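Local structure of hydrolase (5HOE) at residues S25-W30 against Q46-A51; A69-L74 against S112-T117. The protein is a carbohydrate acetylesterase of the SGNH (GDSL) hydrolase family, assembled as an octamer, that probably cleaves acetyl groups from acetylated sugars. All blocks are in the same frame, centred on the assembly; numbering follows the deposited sequence.

Interaction 1 (S25-W30 against Q46-A51). With PO4 (phosphate ion), chain E.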
loop_
_atom_site.group_PDB
_atom_site.type_symbol
_atom_site.label_atom_id
_atom_site.label_comp_id
_atom_site.label_asym_id
_atom_site.label_seq_id
_atom_site.Cartn_x
_atom_site.Cartn_y
_atom_site.Cartn_z
ATOM N N SER A 25 23.096 18.470 4.173
ATOM C CA SER A 25 23.429 19.775 4.742
ATOM C C SER A 25 24.836 20.235 4.369
ATOM O O SER A 25 25.107 21.449 4.360
ATOM C CB SER A 25 23.302 19.750 6.264
ATOM O OG SER A 25 24.159 18.760 6.819
ATOM N N LEU A 26 25.760 19.299 4.130
ATOM C CA LEU A 26 27.105 19.725 3.750
ATOM C C LEU A 26 27.093 20.440 2.408
ATOM O O LEU A 26 27.959 21.289 2.149
ATOM C CB LEU A 26 28.060 18.538 3.661
ATOM C CG LEU A 26 28.156 17.621 4.869
ATOM C CD1 LEU A 26 29.063 16.425 4.562
ATOM C CD2 LEU A 26 28.618 18.406 6.082
ATOM N N THR A 27 26.117 20.117 1.553
ATOM C CA THR A 27 25.958 20.744 0.245
ATOM C C THR A 27 25.014 21.941 0.310
ATOM O O THR A 27 25.301 22.991 -0.280
ATOM C CB THR A 27 25.490 19.687 -0.760
ATOM O OG1 THR A 27 26.512 18.674 -0.882
ATOM C CG2 THR A 27 25.258 20.292 -2.121
ATOM N N TRP A 28 23.899 21.812 1.026
ATOM C CA TRP A 28 23.026 22.963 1.279
ATOM C C TRP A 28 23.798 24.114 1.926
ATOM O O TRP A 28 23.621 25.283 1.561
ATOM C CB TRP A 28 21.850 22.547 2.177
ATOM C CG TRP A 28 20.862 23.670 2.431
ATOM C CD1 TRP A 28 19.936 24.154 1.552
ATOM C CD2 TRP A 28 20.711 24.441 3.637
ATOM N NE1 TRP A 28 19.220 25.172 2.128
ATOM C CE2 TRP A 28 19.685 25.384 3.400
ATOM C CE3 TRP A 28 21.360 24.444 4.887
ATOM C CZ2 TRP A 28 19.273 26.301 4.361
ATOM C CZ3 TRP A 28 20.950 25.371 5.839
ATOM C CH2 TRP A 28 19.918 26.291 5.566
ATOM N N GLY A 29 24.668 23.797 2.888
ATOM C CA GLY A 29 25.510 24.808 3.510
ATOM C C GLY A 29 25.057 25.190 4.903
ATOM O O GLY A 29 24.912 26.379 5.217
ATOM N N TRP A 30 24.864 24.186 5.752
ATOM C CA TRP A 30 24.473 24.386 7.144
ATOM C C TRP A 30 25.627 25.009 7.933
ATOM O O TRP A 30 26.697 24.408 8.067
ATOM C CB TRP A 30 24.112 23.026 7.740
ATOM C CG TRP A 30 23.687 23.014 9.184
ATOM C CD1 TRP A 30 24.466 23.239 10.265
ATOM C CD2 TRP A 30 22.384 22.703 9.684
ATOM N NE1 TRP A 30 23.726 23.116 11.419
ATOM C CE2 TRP A 30 22.439 22.794 11.086
ATOM C CE3 TRP A 30 21.165 22.384 9.072
ATOM C CZ2 TRP A 30 21.324 22.568 11.895
ATOM C CZ3 TRP A 30 20.059 22.177 9.867
ATOM C CH2 TRP A 30 20.145 22.265 11.267
ATOM N N GLN A 46 30.582 30.797 -0.010
ATOM C CA GLN A 46 31.147 30.078 1.122
ATOM C C GLN A 46 30.659 28.638 1.176
ATOM O O GLN A 46 30.910 27.938 2.168
ATOM C CB GLN A 46 30.819 30.809 2.420
ATOM C CG GLN A 46 31.619 32.096 2.594
ATOM C CD GLN A 46 31.444 32.689 3.963
ATOM O OE1 GLN A 46 30.419 32.487 4.606
ATOM N NE2 GLN A 46 32.454 33.417 4.429
ATOM N N ARG A 47 29.935 28.200 0.151
ATOM C CA ARG A 47 29.534 26.813 -0.017
ATOM C C ARG A 47 30.559 26.110 -0.897
ATOM O O ARG A 47 31.244 26.745 -1.704
ATOM C CB ARG A 47 28.154 26.732 -0.673
ATOM C CG ARG A 47 27.100 27.608 -0.003
ATOM C CD ARG A 47 25.685 27.092 -0.130
ATOM N NE ARG A 47 24.976 27.497 -1.342
ATOM C CZ ARG A 47 24.132 28.524 -1.439
ATOM N NH1 ARG A 47 23.896 29.344 -0.412
ATOM N NH2 ARG A 47 23.541 28.761 -2.600
ATOM N N TRP A 48 30.667 24.789 -0.746
ATOM C CA TRP A 48 31.615 24.086 -1.601
ATOM C C TRP A 48 31.209 24.200 -3.062
ATOM O O TRP A 48 32.069 24.358 -3.938
ATOM C CB TRP A 48 31.833 22.642 -1.151
ATOM C CG TRP A 48 30.751 21.612 -1.479
ATOM C CD1 TRP A 48 29.854 21.069 -0.590
ATOM C CD2 TRP A 48 30.522 20.944 -2.725
ATOM N NE1 TRP A 48 29.082 20.116 -1.210
ATOM C CE2 TRP A 48 29.464 20.028 -2.523
ATOM C CE3 TRP A 48 31.084 21.048 -4.000
ATOM C CZ2 TRP A 48 28.959 19.219 -3.550
ATOM C CZ3 TRP A 48 30.598 20.229 -5.016
ATOM C CH2 TRP A 48 29.536 19.337 -4.788
ATOM N N THR A 49 29.905 24.217 -3.327
ATOM C CA THR A 49 29.410 24.335 -4.691
ATOM C C THR A 49 29.849 25.655 -5.327
ATOM O O THR A 49 30.321 25.683 -6.474
ATOM C CB THR A 49 27.891 24.239 -4.645
ATOM O OG1 THR A 49 27.423 25.147 -3.639
ATOM C CG2 THR A 49 27.429 22.795 -4.311
ATOM N N GLY A 50 29.709 26.767 -4.592
ATOM C CA GLY A 50 30.078 28.065 -5.145
ATOM C C GLY A 50 31.577 28.230 -5.296
ATOM O O GLY A 50 32.054 28.871 -6.246
ATOM N N ALA A 51 32.337 27.672 -4.359
ATOM C CA ALA A 51 33.791 27.650 -4.463
ATOM C C ALA A 51 34.262 26.785 -5.628
ATOM O O ALA A 51 35.227 27.138 -6.318
ATOM C CB ALA A 51 34.388 27.154 -3.144
HETATM P P PO4 E . 22.678 16.943 8.190
HETATM O O1 PO4 E . 22.423 16.706 6.728
HETATM O O2 PO4 E . 24.004 16.337 8.567
HETATM O O3 PO4 E . 22.567 18.363 8.685
HETATM O O4 PO4 E . 21.584 16.353 9.019
HETATM O O HOH W 1 28.276 23.793 0.895
#

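Interaction 2 (A69-L74 against S112-T117). With PO4 (phosphate ion), chain E.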
loop_
_atom_site.group_PDB
_atom_site.type_symbol
_atom_site.label_atom_id
_atom_site.label_comp_id
_atom_site.label_asym_id
_atom_site.label_seq_id
_atom_site.Cartn_x
_atom_site.Cartn_y
_atom_site.Cartn_z
ATOM N N ALA A 69 19.584 16.814 6.148
ATOM C CA ALA A 69 19.093 15.534 6.675
ATOM C C ALA A 69 18.836 14.468 5.608
ATOM O O ALA A 69 18.375 13.349 5.943
ATOM C CB ALA A 69 17.879 15.692 7.599
ATOM N N ARG A 70 19.173 14.736 4.351
ATOM C CA ARG A 70 18.946 13.767 3.275
ATOM C C ARG A 70 19.815 12.528 3.424
ATOM O O ARG A 70 21.015 12.611 3.736
ATOM C CB ARG A 70 19.223 14.414 1.910
ATOM C CG ARG A 70 19.086 13.459 0.719
ATOM C CD ARG A 70 19.327 14.179 -0.572
ATOM N NE ARG A 70 18.119 14.770 -1.106
ATOM C CZ ARG A 70 18.074 15.857 -1.874
ATOM N NH1 ARG A 70 19.155 16.582 -2.156
ATOM N NH2 ARG A 70 16.917 16.233 -2.364
ATOM N N THR A 71 19.194 11.370 3.186
ATOM C CA THR A 71 19.850 10.062 3.174
ATOM C C THR A 71 20.067 9.582 1.728
ATOM O O THR A 71 19.472 10.095 0.777
ATOM C CB THR A 71 18.973 9.029 3.872
ATOM O OG1 THR A 71 17.802 8.762 3.071
ATOM C CG2 THR A 71 18.579 9.480 5.273
ATOM N N THR A 72 20.849 8.511 1.568
ATOM C CA THR A 72 20.976 7.923 0.230
ATOM C C THR A 72 19.632 7.347 -0.258
ATOM O O THR A 72 19.131 7.695 -1.344
ATOM C CB THR A 72 22.063 6.829 0.184
ATOM O OG1 THR A 72 21.699 5.711 1.001
ATOM C CG2 THR A 72 23.438 7.351 0.571
ATOM N N SER A 73 19.026 6.456 0.547
ATOM C CA SER A 73 17.904 5.650 0.080
ATOM C C SER A 73 16.991 5.219 1.209
ATOM O O SER A 73 16.322 4.178 1.098
ATOM C CB SER A 73 18.403 4.404 -0.642
ATOM O OG SER A 73 19.258 3.626 0.185
ATOM N N LEU A 74 16.939 5.992 2.286
ATOM C CA LEU A 74 16.158 5.637 3.464
ATOM C C LEU A 74 15.021 6.624 3.675
ATOM O O LEU A 74 15.209 7.836 3.553
ATOM C CB LEU A 74 17.036 5.667 4.714
ATOM C CG LEU A 74 18.111 4.602 4.841
ATOM C CD1 LEU A 74 19.149 5.079 5.835
ATOM C CD2 LEU A 74 17.470 3.310 5.332
ATOM N N SER A 112 21.601 6.839 14.439
ATOM C CA SER A 112 21.331 5.703 15.315
ATOM C C SER A 112 20.043 4.973 14.924
ATOM O O SER A 112 20.014 3.739 14.841
ATOM C CB SER A 112 21.252 6.204 16.752
ATOM O OG SER A 112 20.200 7.162 16.887
ATOM N N TYR A 113 18.967 5.711 14.673
ATOM C CA TYR A 113 17.658 5.097 14.449
ATOM C C TYR A 113 17.502 4.449 13.071
ATOM O O TYR A 113 16.474 3.811 12.836
ATOM C CB TYR A 113 16.560 6.127 14.691
ATOM C CG TYR A 113 16.654 7.410 13.889
ATOM C CD1 TYR A 113 16.218 7.457 12.575
ATOM C CD2 TYR A 113 17.129 8.583 14.454
ATOM C CE1 TYR A 113 16.275 8.637 11.831
ATOM C CE2 TYR A 113 17.177 9.761 13.729
ATOM C CZ TYR A 113 16.749 9.786 12.419
ATOM O OH TYR A 113 16.803 10.963 11.702
ATOM N N PHE A 114 18.486 4.545 12.169
ATOM C CA PHE A 114 18.378 3.812 10.904
ATOM C C PHE A 114 19.000 2.410 10.954
ATOM O O PHE A 114 18.640 1.557 10.133
ATOM C CB PHE A 114 19.048 4.580 9.762
ATOM C CG PHE A 114 18.294 5.812 9.296
ATOM C CD1 PHE A 114 16.959 5.746 8.934
ATOM C CD2 PHE A 114 18.963 7.031 9.164
ATOM C CE1 PHE A 114 16.305 6.875 8.483
ATOM C CE2 PHE A 114 18.316 8.164 8.713
ATOM C CZ PHE A 114 16.999 8.102 8.364
ATOM N N HIS A 115 19.937 2.153 11.866
ATOM C CA HIS A 115 20.499 0.804 12.045
ATOM C C HIS A 115 21.013 0.212 10.733
ATOM O O HIS A 115 20.787 -0.960 10.418
ATOM C CB HIS A 115 19.481 -0.119 12.717
ATOM C CG HIS A 115 19.002 0.397 14.034
ATOM N ND1 HIS A 115 19.743 0.275 15.190
ATOM C CD2 HIS A 115 17.887 1.088 14.369
ATOM C CE1 HIS A 115 19.089 0.847 16.188
ATOM N NE2 HIS A 115 17.959 1.340 15.717
ATOM N N ARG A 116 21.732 1.025 9.965
ATOM C CA ARG A 116 22.271 0.594 8.680
ATOM C C ARG A 116 23.744 0.228 8.850
ATOM O O ARG A 116 24.472 0.884 9.596
ATOM C CB ARG A 116 22.119 1.714 7.631
ATOM C CG ARG A 116 22.356 1.292 6.204
ATOM C CD ARG A 116 21.772 2.309 5.194
ATOM N NE ARG A 116 20.561 1.822 4.517
ATOM C CZ ARG A 116 20.128 2.292 3.345
ATOM N NH1 ARG A 116 20.809 3.264 2.740
ATOM N NH2 ARG A 116 19.023 1.807 2.779
ATOM N N THR A 117 24.181 -0.822 8.150
ATOM C CA THR A 117 25.593 -1.173 8.119
ATOM C C THR A 117 26.309 -0.294 7.098
ATOM O O THR A 117 25.684 0.223 6.172
ATOM C CB THR A 117 25.776 -2.621 7.658
ATOM O OG1 THR A 117 25.335 -2.740 6.295
ATOM C CG2 THR A 117 25.011 -3.609 8.541
HETATM P P PO4 E . 22.678 16.943 8.190
HETATM O O1 PO4 E . 22.423 16.706 6.728
HETATM O O2 PO4 E . 24.004 16.337 8.567
HETATM O O3 PO4 E . 22.567 18.363 8.685
HETATM O O4 PO4 E . 21.584 16.353 9.019
HETATM O O HOH W 2 17.180 1.277 0.055
#

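Interaction 1 (S25-W30 against Q46-A51)
Gly-29, where helix 25-28 breaks off, has a positive phi of 105° and lies next to the Arg-47 side chain: a CB here would collide with Arg-47 CD and also jam against Trp-28 O. That same CD touches Trp-28 O at 3.2 Å, and the Arg-47 chain bends at chi3, its guanidinium bonding to Tyr-42 O and forming a salt bridge with Glu-64. The one direct hydrogen bond across the contact runs from Trp-48 NE1 to Thr-27 OG1 (3.0 Å, 149° at the hydrogen), with the hydroxyl oxygen at the indole edge, close to the ring plane. Thr-27 puts CG2 anti to its backbone N, where it meets Thr-49 CG2 at 4.0 Å; the latter methyl also sits over the centre of the Trp-48 ring. A water completes the join, donating to Leu-26 O at 2.8 Å and to Thr-27 O, and accepting from Trp-48 N at 3.1 Å. On Ser-25, the presumed nucleophile of the GDSL block, OG in one of two conformers lies 2.7 Å from the phosphate P, too close for a non-bonded contact. The Trp-48 indole also packs on strands 17-23 and 100-104 and on Leu-218 and Ile-222 of helix 212-229.

Interaction 2 (A69-L74 against S112-T117)
Two loops of the SGNH-hydrolase alpha/beta fold meet here, one following strand 60-66 and the other leading into helix 118-133. In the polar part, Arg-116 turns its guanidinium end-on so that NH1 and NH2 both donate to one oxygen, Ser-73 OG, at 3.0 Å and 3.2 Å, almost exactly in the guanidinium plane. NH1 also forms a salt bridge with Asp-109, which accepts a hydrogen bond from Thr-72 OG1 as well, so the charge is probably well balanced. Apolar packing centres on Leu-74. Its CG lies 3.4 Å above the Arg-116 guanidinium, over the centre, while its CD1 makes a CH-pi contact with Phe-114, 3.8 Å from the ring centroid and 19° off the normal. Tyr-113 CE1 lies over the opposite face of that ring, toward its rim, and Thr-71 CG2 reaches its CE2 and CZ obliquely. An alanine in place of Arg-116 would remove both bonds to Ser-73, the salt bridge to Asp-109 and the flat surface under Leu-74, and would probably loosen the 69-74 loop. Within that loop, Thr-71 OG1, which also has Leu-82 O as a partner, donates to Leu-74 O at 2.8 Å, in the carbonyl plane and along a lone pair.

Interaction 1 closes before interaction 2 opens: helix 48-56 leads into strand 60-66, and the loop after that strand carries residues 69-74. Their centres lie 21 Å apart on opposite sides of the chain's centre, yet their nearest atoms come within about 4 Å. Segments 25-30, 69-74 and 112-117 follow strands 17-23, 60-66 and 100-104 of one parallel sheet. The bound phosphate, probably from the crystallisation liquor, sits between the 25-30 and 69-74 segments. Ser-25 N, Ala-69 N and Asn-108 ND2, which all hydrogen-bond the ion, are consistent with an oxyanion hole, and His-209 NE2 reaches the ion from the probable Ser-25, His-209, Asp-206 triad. Both contacts also touch a second subunit.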